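Long-range contacts in alpha-actinin-like protein 1 (Schizosaccharomyces pombe, PDB 5BVR), which binds actin filaments and takes part in forming and organising the actin ring during cytokinesis and septation, here as its actin-binding domain of two calponin-homology domains: residues 12-20 and 105-116; 128-136 and 148-156. All coordinates share one frame; numbering follows the deposited sequence.

Overall arrangement
The two contacts lie in different halves of the actin-binding domain: contact 1 (residues 12-20 and 105-116) joins two helices of the first calponin-homology (CH) domain, while contact 2 (residues 128-136 and 148-156) fastens a loop to a helix of the second. They follow one another along the chain, with centres 18 Å apart and nearest atoms about 5 Å apart, so they do not touch. Helix 217-234 of the second domain connects them, packing on Trp109, Ile112 and Thr116 of contact 1 and on Lys128, Leu131, Cys135 and Phe151 of contact 2. A bound zinc ion lies about 3 Å from the Gln12 side chain, and the Lys128 side chain of contact 2 is about 8 Å from a bound zinc ion.

Contact 1: residues 12-20 and 105-116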
loop_
_atom_site.group_PDB
_atom_site.type_symbol
_atom_site.label_atom_id
_atom_site.label_comp_id
_atom_site.label_asym_id
_atom_site.label_seq_id
_atom_site.Cartn_x
_atom_site.Cartn_y
_atom_site.Cartn_z
ATOM N N GLN A 12 -8.770 -4.296 3.535
ATOM C CA GLN A 12 -8.192 -3.949 2.262
ATOM C C GLN A 12 -8.763 -2.645 1.730
ATOM O O GLN A 12 -8.024 -1.823 1.187
ATOM C CB GLN A 12 -8.399 -5.065 1.261
ATOM C CG GLN A 12 -7.592 -4.901 0.010
ATOM C CD GLN A 12 -7.777 -6.066 -0.924
ATOM O OE1 GLN A 12 -8.493 -5.958 -1.933
ATOM N NE2 GLN A 12 -7.150 -7.188 -0.601
ATOM N N ASN A 13 -10.080 -2.466 1.840
ATOM C CA ASN A 13 -10.699 -1.222 1.452
ATOM C C ASN A 13 -10.019 -0.060 2.183
ATOM O O ASN A 13 -9.546 0.909 1.545
ATOM C CB ASN A 13 -12.206 -1.331 1.758
ATOM C CG ASN A 13 -13.008 -0.175 1.246
ATOM O OD1 ASN A 13 -12.484 0.858 0.882
ATOM N ND2 ASN A 13 -14.319 -0.352 1.237
ATOM N N ARG A 14 -9.908 -0.167 3.498
ATOM C CA ARG A 14 -9.374 0.920 4.278
ATOM C C ARG A 14 -7.908 1.146 3.961
ATOM O O ARG A 14 -7.471 2.283 3.839
ATOM C CB ARG A 14 -9.618 0.691 5.761
ATOM C CG ARG A 14 -11.101 0.915 6.098
ATOM C CD ARG A 14 -11.395 0.678 7.569
ATOM N NE ARG A 14 -11.273 -0.719 7.943
ATOM C CZ ARG A 14 -10.267 -1.243 8.638
ATOM N NH1 ARG A 14 -9.263 -0.486 9.080
ATOM N NH2 ARG A 14 -10.290 -2.538 8.905
ATOM N N THR A 15 -7.153 0.072 3.792
ATOM C CA THR A 15 -5.726 0.205 3.536
ATOM C C THR A 15 -5.467 0.825 2.175
ATOM O O THR A 15 -4.622 1.732 2.029
ATOM C CB THR A 15 -5.026 -1.165 3.615
ATOM O OG1 THR A 15 -5.203 -1.719 4.926
ATOM C CG2 THR A 15 -3.557 -1.041 3.362
ATOM N N PHE A 16 -6.179 0.337 1.173
ATOM C CA PHE A 16 -6.061 0.886 -0.175
ATOM C C PHE A 16 -6.497 2.343 -0.222
ATOM O O PHE A 16 -5.898 3.123 -0.952
ATOM C CB PHE A 16 -6.869 0.064 -1.192
ATOM C CG PHE A 16 -6.252 -1.283 -1.556
ATOM C CD1 PHE A 16 -5.149 -1.823 -0.869
ATOM C CD2 PHE A 16 -6.809 -2.041 -2.591
ATOM C CE1 PHE A 16 -4.625 -3.066 -1.221
ATOM C CE2 PHE A 16 -6.282 -3.292 -2.937
ATOM C CZ PHE A 16 -5.168 -3.802 -2.235
ATOM N N THR A 17 -7.534 2.702 0.526
ATOM C CA THR A 17 -7.973 4.099 0.595
ATOM C C THR A 17 -6.871 4.954 1.196
ATOM O O THR A 17 -6.543 6.018 0.675
ATOM C CB THR A 17 -9.253 4.236 1.412
ATOM O OG1 THR A 17 -10.286 3.493 0.772
ATOM C CG2 THR A 17 -9.696 5.696 1.547
ATOM N N LYS A 18 -6.270 4.491 2.287
ATOM C CA LYS A 18 -5.204 5.256 2.918
ATOM C C LYS A 18 -3.998 5.398 1.968
ATOM O O LYS A 18 -3.401 6.487 1.882
ATOM C CB LYS A 18 -4.803 4.615 4.259
ATOM C CG LYS A 18 -5.801 4.931 5.377
ATOM C CD LYS A 18 -5.521 4.193 6.665
ATOM C CE LYS A 18 -6.414 2.970 6.776
ATOM N NZ LYS A 18 -6.232 2.190 8.029
ATOM N N TRP A 19 -3.662 4.333 1.235
ATOM C CA TRP A 19 -2.572 4.376 0.267
ATOM C C TRP A 19 -2.883 5.433 -0.814
ATOM O O TRP A 19 -2.048 6.287 -1.115
ATOM C CB TRP A 19 -2.352 2.988 -0.346
ATOM C CG TRP A 19 -1.344 3.020 -1.436
ATOM C CD1 TRP A 19 0.025 2.942 -1.312
ATOM C CD2 TRP A 19 -1.614 3.171 -2.825
ATOM N NE1 TRP A 19 0.605 3.001 -2.561
ATOM C CE2 TRP A 19 -0.380 3.168 -3.501
ATOM C CE3 TRP A 19 -2.782 3.303 -3.571
ATOM C CZ2 TRP A 19 -0.293 3.275 -4.885
ATOM C CZ3 TRP A 19 -2.694 3.406 -4.933
ATOM C CH2 TRP A 19 -1.461 3.406 -5.581
ATOM N N PHE A 20 -4.097 5.380 -1.339
ATOM C CA PHE A 20 -4.563 6.299 -2.390
ATOM C C PHE A 20 -4.385 7.729 -1.873
ATOM O O PHE A 20 -3.850 8.600 -2.577
ATOM C CB PHE A 20 -6.029 5.956 -2.713
ATOM C CG PHE A 20 -6.511 6.346 -4.090
ATOM C CD1 PHE A 20 -6.465 7.653 -4.534
ATOM C CD2 PHE A 20 -7.098 5.380 -4.897
ATOM C CE1 PHE A 20 -6.957 7.977 -5.777
ATOM C CE2 PHE A 20 -7.608 5.700 -6.130
ATOM C CZ PHE A 20 -7.535 7.004 -6.572
ATOM N N LEU A 105 -11.276 -2.427 -6.109
ATOM C CA LEU A 105 -10.165 -2.856 -5.252
ATOM C C LEU A 105 -9.155 -3.628 -6.060
ATOM O O LEU A 105 -7.945 -3.484 -5.817
ATOM C CB LEU A 105 -10.650 -3.681 -4.069
ATOM C CG LEU A 105 -11.485 -2.888 -3.059
ATOM C CD1 LEU A 105 -11.940 -3.814 -1.947
ATOM C CD2 LEU A 105 -10.748 -1.665 -2.490
ATOM N N GLY A 106 -9.620 -4.461 -6.992
ATOM C CA GLY A 106 -8.744 -5.172 -7.915
ATOM C C GLY A 106 -7.855 -4.247 -8.728
ATOM O O GLY A 106 -6.665 -4.491 -8.909
ATOM N N LEU A 107 -8.454 -3.183 -9.233
ATOM C CA LEU A 107 -7.720 -2.230 -10.018
ATOM C C LEU A 107 -6.674 -1.511 -9.173
ATOM O O LEU A 107 -5.537 -1.357 -9.603
ATOM C CB LEU A 107 -8.670 -1.222 -10.641
ATOM C CG LEU A 107 -8.030 -0.193 -11.575
ATOM C CD1 LEU A 107 -7.337 -0.862 -12.738
ATOM C CD2 LEU A 107 -9.087 0.776 -12.056
ATOM N N ILE A 108 -7.056 -1.080 -7.976
ATOM C CA ILE A 108 -6.120 -0.390 -7.113
ATOM C C ILE A 108 -4.949 -1.320 -6.773
ATOM O O ILE A 108 -3.799 -0.886 -6.772
ATOM C CB ILE A 108 -6.797 0.164 -5.859
ATOM C CG1 ILE A 108 -7.817 1.223 -6.282
ATOM C CG2 ILE A 108 -5.756 0.749 -4.905
ATOM C CD1 ILE A 108 -8.703 1.656 -5.195
ATOM N N TRP A 109 -5.215 -2.595 -6.519
ATOM C CA TRP A 109 -4.110 -3.518 -6.273
ATOM C C TRP A 109 -3.159 -3.578 -7.476
ATOM O O TRP A 109 -1.946 -3.546 -7.320
ATOM C CB TRP A 109 -4.598 -4.921 -5.918
ATOM C CG TRP A 109 -3.456 -5.891 -5.809
ATOM C CD1 TRP A 109 -3.229 -6.975 -6.608
ATOM C CD2 TRP A 109 -2.346 -5.820 -4.898
ATOM N NE1 TRP A 109 -2.065 -7.601 -6.235
ATOM C CE2 TRP A 109 -1.504 -6.913 -5.187
ATOM C CE3 TRP A 109 -1.997 -4.947 -3.861
ATOM C CZ2 TRP A 109 -0.328 -7.154 -4.482
ATOM C CZ3 TRP A 109 -0.836 -5.189 -3.155
ATOM C CH2 TRP A 109 -0.013 -6.286 -3.467
ATOM N N THR A 110 -3.709 -3.599 -8.684
ATOM C CA THR A 110 -2.883 -3.619 -9.873
ATOM C C THR A 110 -1.929 -2.412 -9.888
ATOM O O THR A 110 -0.755 -2.548 -10.242
ATOM C CB THR A 110 -3.781 -3.648 -11.127
ATOM O OG1 THR A 110 -4.448 -4.916 -11.166
ATOM C CG2 THR A 110 -2.961 -3.524 -12.400
ATOM N N LEU A 111 -2.441 -1.257 -9.464
ATOM C CA LEU A 111 -1.651 -0.027 -9.415
ATOM C C LEU A 111 -0.612 -0.073 -8.291
ATOM O O LEU A 111 0.512 0.332 -8.486
ATOM C CB LEU A 111 -2.556 1.198 -9.267
ATOM C CG LEU A 111 -3.605 1.385 -10.380
ATOM C CD1 LEU A 111 -4.400 2.641 -10.111
ATOM C CD2 LEU A 111 -2.949 1.461 -11.736
ATOM N N ILE A 112 -0.989 -0.609 -7.129
ATOM C CA ILE A 112 -0.029 -0.753 -6.034
ATOM C C ILE A 112 1.080 -1.685 -6.490
ATOM O O ILE A 112 2.274 -1.425 -6.297
ATOM C CB ILE A 112 -0.745 -1.266 -4.755
ATOM C CG1 ILE A 112 -1.638 -0.170 -4.203
ATOM C CG2 ILE A 112 0.288 -1.652 -3.680
ATOM C CD1 ILE A 112 -2.620 -0.655 -3.126
ATOM N N LEU A 113 0.707 -2.779 -7.120
ATOM C CA LEU A 113 1.708 -3.762 -7.520
ATOM C C LEU A 113 2.678 -3.153 -8.516
ATOM O O LEU A 113 3.890 -3.307 -8.393
ATOM C CB LEU A 113 1.023 -4.989 -8.118
ATOM C CG LEU A 113 1.973 -6.115 -8.534
ATOM C CD1 LEU A 113 2.852 -6.571 -7.364
ATOM C CD2 LEU A 113 1.157 -7.280 -9.087
ATOM N N ARG A 114 2.156 -2.380 -9.466
ATOM C CA ARG A 114 3.014 -1.867 -10.507
ATOM C C ARG A 114 3.858 -0.705 -10.011
ATOM O O ARG A 114 5.055 -0.623 -10.301
ATOM C CB ARG A 114 2.185 -1.410 -11.702
ATOM C CG ARG A 114 2.962 -0.673 -12.768
ATOM C CD ARG A 114 4.072 -1.476 -13.412
ATOM N NE ARG A 114 4.589 -0.733 -14.555
ATOM C CZ ARG A 114 5.450 0.277 -14.466
ATOM N NH1 ARG A 114 5.927 0.658 -13.284
ATOM N NH2 ARG A 114 5.844 0.904 -15.564
ATOM N N PHE A 115 3.244 0.198 -9.258
ATOM C CA PHE A 115 3.899 1.468 -8.962
ATOM C C PHE A 115 4.571 1.533 -7.597
ATOM O O PHE A 115 5.345 2.445 -7.316
ATOM C CB PHE A 115 2.918 2.627 -9.160
ATOM C CG PHE A 115 2.523 2.820 -10.587
ATOM C CD1 PHE A 115 3.423 3.388 -11.481
ATOM C CD2 PHE A 115 1.295 2.395 -11.043
ATOM C CE1 PHE A 115 3.080 3.537 -12.813
ATOM C CE2 PHE A 115 0.942 2.547 -12.369
ATOM C CZ PHE A 115 1.841 3.135 -13.258
ATOM N N THR A 116 4.293 0.559 -6.746
ATOM C CA THR A 116 4.905 0.504 -5.427
ATOM C C THR A 116 5.771 -0.729 -5.224
ATOM O O THR A 116 6.719 -0.685 -4.475
ATOM C CB THR A 116 3.808 0.543 -4.338
ATOM O OG1 THR A 116 3.161 1.822 -4.360
ATOM C CG2 THR A 116 4.338 0.294 -2.951
#
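The Phe16 ring is held between two aliphatic groups, both offset toward its rim: Ile112 CD1 lies over one face, 3.8 Å from the ring centroid, and CG of Gln12, one turn earlier in the same helix as Phe16, lies over the opposite face. At the ring edge, Phe16 CE2 comes 3.3 Å from the backbone O of Leu105, while CZ approaches Trp109 CE3 obliquely. The same isoleucine serves the second large ring, for Ile112 CG1 sits almost exactly over the six-membered ring of Trp19, 3.5 Å from its centroid and 5° off the normal. Ile112 CG1 stands beside the backbone N (chi1 -70°), which turns the CG1-CD1 arm between the two aromatic side chains. Thr116 OG1 lies at the edge of the indole, near its plane, 3.3 Å from Trp19 NE1.

Phe16 is a knob in the hole formed by Leu105, Ile108, Trp109 and Ile112, where segments 12-20 and 105-116, from helices 11-25 and 101-117 of the first CH domain, cross at 50° with axes 10.7 Å apart at their closest. Residues 105-112 belong to the actin-binding region. Ile108 divides its contacts: CG2 touches Phe16 CD2 at 3.8 Å, whereas CD1 meets the edge of the Phe20 ring. Gln12 OE1 lies 3.8 Å from Leu105 CB, and Gln12 NE2 is hydrogen-bonded to Asp216, a zinc ligand. Trp109 also forms a cation-pi contact with Arg218 of helix 217-234, which belongs to the same zinc site.

Contact 2: residues 128-136 and 148-156; sequences KEGLLLWCQ and VQDFTRSWT
Asp150, whose backbone O lies against Leu132 CD1 of the helix, has its OD1 gripped by two backbone N-H groups of its own loop. Thr152 N, 2.9 Å from Asp150 OD1, meets it from above the carboxylate plane and closes an Asx turn; Ser154 N reaches the syn lone pair. The carbonyl of the same residue is used as well: Trp155 NE1 bonds to Asp150 O at 2.8 Å, in the carbonyl plane and on a lone pair. The curled loop thereby presents Val148, Phe151 and Trp155 to the helix.

Phe151 makes the broadest contact with the helix. Leu132 CD1 lies over one face, offset toward the rim and 4.2 Å from the ring centroid, and Lys128 O is at the edge. The far atom of the ring, Phe151 CZ, comes 3.5 Å from Leu132 N, with Leu131 CG meeting the ring obliquely. Leu132 CD1 also touches Val148 CG1 at 3.8 Å. With SG anti to the carbonyl carbon (chi1 -69°), Cys135 directs its sulfur to the edge of the indole, a sulfur-aromatic contact with SG 3.7 Å from Trp155 CH2. A single hydrogen bond crosses the contact, from Gln136 NE2 to Val148 O at 3.0 Å, nearly straight at 162° and within the amide plane of the glutamine.

In this second CH domain the contact thus ties the loop between helices 127-138 and 159-168 back onto the first of them. Several polar groups of the loop, above all those of Asp150, are spent on its own shape, so the join to the helix rests mainly on apolar contacts and the one amide-carbonyl bond.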
loop_
_atom_site.group_PDB
_atom_site.type_symbol
_atom_site.label_atom_id
_atom_site.label_comp_id
_atom_site.label_asym_id
_atom_site.label_seq_id
_atom_site.Cartn_x
_atom_site.Cartn_y
_atom_site.Cartn_z
ATOM N N LYS A 128 7.263 -8.842 -5.620
ATOM C CA LYS A 128 6.889 -9.517 -4.383
ATOM C C LYS A 128 8.049 -10.358 -3.837
ATOM O O LYS A 128 8.336 -10.316 -2.646
ATOM C CB LYS A 128 5.657 -10.385 -4.603
ATOM C CG LYS A 128 5.217 -11.121 -3.365
ATOM C CD LYS A 128 3.942 -11.908 -3.661
ATOM C CE LYS A 128 3.366 -12.495 -2.410
ATOM N NZ LYS A 128 2.102 -13.220 -2.748
ATOM N N GLU A 129 8.713 -11.095 -4.724
ATOM C CA GLU A 129 9.831 -11.961 -4.322
ATOM C C GLU A 129 10.933 -11.125 -3.714
ATOM O O GLU A 129 11.561 -11.509 -2.728
ATOM C CB GLU A 129 10.406 -12.670 -5.547
ATOM C CG GLU A 129 9.572 -13.797 -6.052
ATOM C CD GLU A 129 10.271 -14.611 -7.123
ATOM O OE1 GLU A 129 11.258 -14.122 -7.738
ATOM O OE2 GLU A 129 9.822 -15.746 -7.354
ATOM N N GLY A 130 11.215 -9.998 -4.358
ATOM C CA GLY A 130 12.220 -9.078 -3.889
ATOM C C GLY A 130 11.934 -8.513 -2.532
ATOM O O GLY A 130 12.812 -8.467 -1.666
ATOM N N LEU A 131 10.689 -8.091 -2.337
ATOM C CA LEU A 131 10.300 -7.527 -1.060
ATOM C C LEU A 131 10.382 -8.573 0.045
ATOM O O LEU A 131 10.883 -8.288 1.131
ATOM C CB LEU A 131 8.896 -6.941 -1.168
ATOM C CG LEU A 131 8.389 -6.296 0.126
ATOM C CD1 LEU A 131 9.294 -5.150 0.591
ATOM C CD2 LEU A 131 6.957 -5.804 -0.044
ATOM N N LEU A 132 9.954 -9.801 -0.235
ATOM C CA LEU A 132 10.026 -10.855 0.769
ATOM C C LEU A 132 11.478 -11.120 1.136
ATOM O O LEU A 132 11.834 -11.204 2.309
ATOM C CB LEU A 132 9.353 -12.144 0.276
ATOM C CG LEU A 132 9.247 -13.206 1.354
ATOM C CD1 LEU A 132 8.287 -12.768 2.452
ATOM C CD2 LEU A 132 8.820 -14.521 0.722
ATOM N N LEU A 133 12.321 -11.283 0.120
ATOM C CA LEU A 133 13.733 -11.547 0.390
ATOM C C LEU A 133 14.370 -10.402 1.194
ATOM O O LEU A 133 15.126 -10.668 2.116
ATOM C CB LEU A 133 14.490 -11.808 -0.904
ATOM C CG LEU A 133 15.957 -12.164 -0.698
ATOM C CD1 LEU A 133 16.119 -13.366 0.195
ATOM C CD2 LEU A 133 16.607 -12.436 -2.048
ATOM N N TRP A 134 14.058 -9.148 0.864
ATOM C CA TRP A 134 14.543 -8.018 1.644
ATOM C C TRP A 134 14.156 -8.154 3.114
ATOM O O TRP A 134 14.982 -7.988 4.008
ATOM C CB TRP A 134 14.023 -6.712 1.054
ATOM C CG TRP A 134 14.445 -5.476 1.776
ATOM C CD1 TRP A 134 15.596 -4.759 1.568
ATOM C CD2 TRP A 134 13.715 -4.769 2.791
ATOM N NE1 TRP A 134 15.619 -3.655 2.381
ATOM C CE2 TRP A 134 14.479 -3.640 3.142
ATOM C CE3 TRP A 134 12.482 -4.965 3.421
ATOM C CZ2 TRP A 134 14.069 -2.742 4.104
ATOM C CZ3 TRP A 134 12.077 -4.046 4.372
ATOM C CH2 TRP A 134 12.864 -2.954 4.699
ATOM N N CYS A 135 12.906 -8.501 3.366
ATOM C CA CYS A 135 12.458 -8.692 4.741
ATOM C C CYS A 135 13.232 -9.803 5.422
ATOM O O CYS A 135 13.605 -9.677 6.582
ATOM C CB CYS A 135 10.976 -9.025 4.760
ATOM S SG CYS A 135 9.871 -7.647 4.287
ATOM N N GLN A 136 13.443 -10.895 4.708
ATOM C CA GLN A 136 14.204 -12.014 5.264
ATOM C C GLN A 136 15.645 -11.644 5.591
ATOM O O GLN A 136 16.155 -11.987 6.670
ATOM C CB GLN A 136 14.161 -13.215 4.314
ATOM C CG GLN A 136 12.772 -13.772 4.150
ATOM C CD GLN A 136 12.663 -14.826 3.064
ATOM O OE1 GLN A 136 13.438 -14.856 2.108
ATOM N NE2 GLN A 136 11.670 -15.693 3.198
ATOM N N VAL A 148 10.294 -14.558 8.706
ATOM C CA VAL A 148 9.423 -14.013 7.679
ATOM C C VAL A 148 9.347 -15.001 6.525
ATOM O O VAL A 148 10.330 -15.228 5.815
ATOM C CB VAL A 148 9.911 -12.646 7.206
ATOM C CG1 VAL A 148 9.015 -12.149 6.099
ATOM C CG2 VAL A 148 9.884 -11.663 8.342
ATOM N N GLN A 149 8.188 -15.621 6.361
ATOM C CA GLN A 149 7.994 -16.652 5.354
ATOM C C GLN A 149 6.888 -16.285 4.366
ATOM O O GLN A 149 6.671 -17.014 3.387
ATOM C CB GLN A 149 7.632 -17.978 6.023
ATOM C CG GLN A 149 8.785 -18.611 6.779
ATOM C CD GLN A 149 10.006 -18.843 5.892
ATOM O OE1 GLN A 149 9.873 -19.184 4.716
ATOM N NE2 GLN A 149 11.199 -18.646 6.452
ATOM N N ASP A 150 6.208 -15.159 4.620
ATOM C CA ASP A 150 5.044 -14.743 3.863
ATOM C C ASP A 150 4.695 -13.313 4.218
ATOM O O ASP A 150 5.409 -12.679 4.985
ATOM C CB ASP A 150 3.878 -15.671 4.200
ATOM C CG ASP A 150 3.635 -15.745 5.679
ATOM O OD1 ASP A 150 3.576 -14.693 6.347
ATOM O OD2 ASP A 150 3.586 -16.892 6.193
ATOM N N PHE A 151 3.623 -12.807 3.617
ATOM C CA PHE A 151 3.069 -11.508 3.957
ATOM C C PHE A 151 1.735 -11.629 4.685
ATOM O O PHE A 151 0.835 -10.796 4.526
ATOM C CB PHE A 151 2.923 -10.657 2.690
ATOM C CG PHE A 151 4.249 -10.234 2.100
ATOM C CD1 PHE A 151 5.017 -9.311 2.747
ATOM C CD2 PHE A 151 4.701 -10.755 0.913
ATOM C CE1 PHE A 151 6.242 -8.905 2.218
ATOM C CE2 PHE A 151 5.914 -10.360 0.378
ATOM C CZ PHE A 151 6.681 -9.435 1.036
ATOM N N THR A 152 1.625 -12.677 5.496
ATOM C CA THR A 152 0.432 -12.894 6.308
ATOM C C THR A 152 0.822 -13.222 7.759
ATOM O O THR A 152 1.088 -12.316 8.553
ATOM C CB THR A 152 -0.481 -13.980 5.680
ATOM O OG1 THR A 152 0.271 -15.169 5.440
ATOM C CG2 THR A 152 -1.065 -13.470 4.344
ATOM N N ARG A 153 0.867 -14.506 8.082
ATOM C CA ARG A 153 1.016 -14.948 9.450
ATOM C C ARG A 153 2.349 -14.586 10.070
ATOM O O ARG A 153 2.447 -14.536 11.291
ATOM C CB ARG A 153 0.788 -16.458 9.522
ATOM C CG ARG A 153 -0.380 -16.894 8.639
ATOM C CD ARG A 153 -1.151 -18.012 9.186
ATOM N NE ARG A 153 -1.731 -17.644 10.461
ATOM C CZ ARG A 153 -2.328 -18.512 11.257
ATOM N NH1 ARG A 153 -2.392 -19.793 10.907
ATOM N NH2 ARG A 153 -2.837 -18.107 12.402
ATOM N N SER A 154 3.368 -14.334 9.249
ATOM C CA SER A 154 4.681 -13.954 9.775
ATOM C C SER A 154 4.700 -12.579 10.434
ATOM O O SER A 154 5.693 -12.215 11.048
ATOM C CB SER A 154 5.737 -13.921 8.654
ATOM O OG SER A 154 5.843 -15.156 7.999
ATOM N N TRP A 155 3.633 -11.803 10.262
ATOM C CA TRP A 155 3.580 -10.415 10.721
ATOM C C TRP A 155 2.610 -10.139 11.873
ATOM O O TRP A 155 2.610 -9.035 12.424
ATOM C CB TRP A 155 3.147 -9.530 9.525
ATOM C CG TRP A 155 4.123 -9.632 8.397
ATOM C CD1 TRP A 155 4.117 -10.540 7.397
ATOM C CD2 TRP A 155 5.323 -8.853 8.233
ATOM N NE1 TRP A 155 5.217 -10.364 6.592
ATOM C CE2 TRP A 155 5.975 -9.334 7.086
ATOM C CE3 TRP A 155 5.894 -7.787 8.939
ATOM C CZ2 TRP A 155 7.171 -8.793 6.629
ATOM C CZ3 TRP A 155 7.086 -7.240 8.477
ATOM C CH2 TRP A 155 7.686 -7.732 7.317
ATOM N N THR A 156 1.822 -11.142 12.265
ATOM C CA THR A 156 0.716 -10.896 13.182
ATOM C C THR A 156 1.118 -10.775 14.648
ATOM O O THR A 156 0.338 -10.287 15.451
ATOM C CB THR A 156 -0.395 -11.952 13.013
ATOM O OG1 THR A 156 0.111 -13.258 13.327
ATOM C CG2 THR A 156 -0.959 -11.909 11.574
#